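Local coordinates for protein GAF (Saccharomyces cerevisiae, PDB 1F5M) that reduces the R-enantiomer of free methionine sulfoxide to methionine, in reaction with thioredoxin, and helps protect the yeast cell against oxidative stress, at the interface of chains A and B. Numbering follows the deposited sequence. Chains: chain A/B, GAF.

The interface of chains A and B. Residues chain A 51, 55, 85-87; chain B 85-87.
The B:Phe85 ring and the A:Gln86 amide meet with their planes 49° apart. OE1 of the amide stands above the ring plane, just outside the CD1–CE1 rim, 3.8 Å from CE1. Beyond the CE1–CZ edge, and slightly to the same side, A:Ser51 CB lies 3.8 Å from CZ. At its edge the B:Phe85 ring has the C of its own chain's B:Gly87, and the A:His55 ring has B:Gly87 O in its plane. The twin, A:Phe85 against the B:Gln86 amide, is tilted similarly, with A:Gly87 C at the ring's edge.

A:Gln86 links strand 79-85 to strand 87-87. Its CG is anti to the carbonyl carbon (chi1 -65°), and a bend at chi2 lays the amide along the B:Phe85–B:Gly87 backbone; B:Gln86 does the same in return, as the two-fold requires. The ends of the modelled amide are doubtful. OE1 of A:Gln86 sits 2.8 Å from B:Phe85 O, a meeting of two acceptors, while NE2 lies 2.9 Å from B:Gly87 N, where two donors face each other. B:Gln86 repeats the mismatch against chain A. Exchanging O and N in each amide would probably turn both pairs into hydrogen bonds, so that each glutamine reads a carbonyl and an N-H of the other chain. With an alanine at A:Gln86, the B:Phe85 carbonyl and B:Gly87 N-H would probably lose their amide partner across the interface.

This two-fold patch helps join the two GAF-domain copies, though the structure alone does not show that the pair is the working form. Helix 42-59 of chain A adds a further grip. A:His55 ND1 donates to A:Ser51 O within one helical turn (2.9 Å), steadying the imidazole beside the glycine. The A:Ser51 hydroxyl, OG anti to the backbone N (chi1 -174°), reaches in the carbonyl plane to a lone pair of B:Gly87 O, with OG and O 2.7 Å apart.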
# COMPACT_ATOMS: atom_id res chain seq x y z
N SER A 51 -4.07 -3.17 -4.47
CA SER A 51 -3.95 -4.60 -4.43
C SER A 51 -4.72 -5.19 -5.60
O SER A 51 -4.24 -6.13 -6.28
CB SER A 51 -4.52 -5.09 -3.10
OG SER A 51 -4.28 -6.46 -3.03
N HIS A 55 -2.65 -7.33 -8.44
CA HIS A 55 -2.92 -8.72 -8.72
C HIS A 55 -3.52 -8.93 -10.07
O HIS A 55 -3.19 -9.91 -10.75
CB HIS A 55 -3.77 -9.33 -7.61
CG HIS A 55 -3.01 -9.52 -6.34
ND1 HIS A 55 -2.93 -8.54 -5.37
CD2 HIS A 55 -2.28 -10.56 -5.89
CE1 HIS A 55 -2.19 -8.99 -4.36
NE2 HIS A 55 -1.79 -10.21 -4.65
N PHE A 85 0.22 1.93 -2.21
CA PHE A 85 0.78 1.23 -3.38
C PHE A 85 1.21 -0.17 -3.09
O PHE A 85 1.39 -0.55 -1.93
CB PHE A 85 1.99 2.03 -3.94
CG PHE A 85 3.24 1.98 -3.04
CD1 PHE A 85 4.14 0.91 -3.13
CD2 PHE A 85 3.48 2.97 -2.11
CE1 PHE A 85 5.27 0.84 -2.30
CE2 PHE A 85 4.58 2.92 -1.28
CZ PHE A 85 5.49 1.84 -1.37
N GLN A 86 1.33 -0.98 -4.14
CA GLN A 86 1.88 -2.36 -4.03
C GLN A 86 3.20 -2.29 -4.79
O GLN A 86 3.25 -1.80 -5.95
CB GLN A 86 1.00 -3.42 -4.71
CG GLN A 86 -0.39 -3.63 -4.11
CD GLN A 86 -0.37 -4.00 -2.64
OE1 GLN A 86 -1.05 -3.35 -1.85
NE2 GLN A 86 0.38 -5.03 -2.27
N GLY A 87 4.28 -2.72 -4.17
CA GLY A 87 5.55 -2.62 -4.87
C GLY A 87 6.71 -2.20 -3.98
O GLY A 87 6.64 -2.41 -2.76
N PHE B 85 -0.93 -0.95 2.82
CA PHE B 85 -0.47 -2.30 3.05
C PHE B 85 0.08 -2.95 1.80
O PHE B 85 -0.17 -2.49 0.67
CB PHE B 85 -1.63 -3.18 3.57
CG PHE B 85 -2.71 -3.47 2.52
CD1 PHE B 85 -2.57 -4.54 1.62
CD2 PHE B 85 -3.83 -2.65 2.41
CE1 PHE B 85 -3.56 -4.78 0.60
CE2 PHE B 85 -4.82 -2.87 1.42
CZ PHE B 85 -4.68 -3.94 0.51
N GLN B 86 0.86 -3.99 1.99
CA GLN B 86 1.35 -4.83 0.88
C GLN B 86 0.62 -6.16 1.09
O GLN B 86 0.56 -6.71 2.21
CB GLN B 86 2.87 -5.08 0.92
CG GLN B 86 3.73 -3.86 0.95
CD GLN B 86 3.64 -3.05 -0.34
OE1 GLN B 86 3.53 -1.82 -0.29
NE2 GLN B 86 3.71 -3.71 -1.48
N GLY B 87 0.08 -6.71 0.02
CA GLY B 87 -0.63 -7.99 0.15
C GLY B 87 -1.98 -8.01 -0.54
O GLY B 87 -2.24 -7.20 -1.43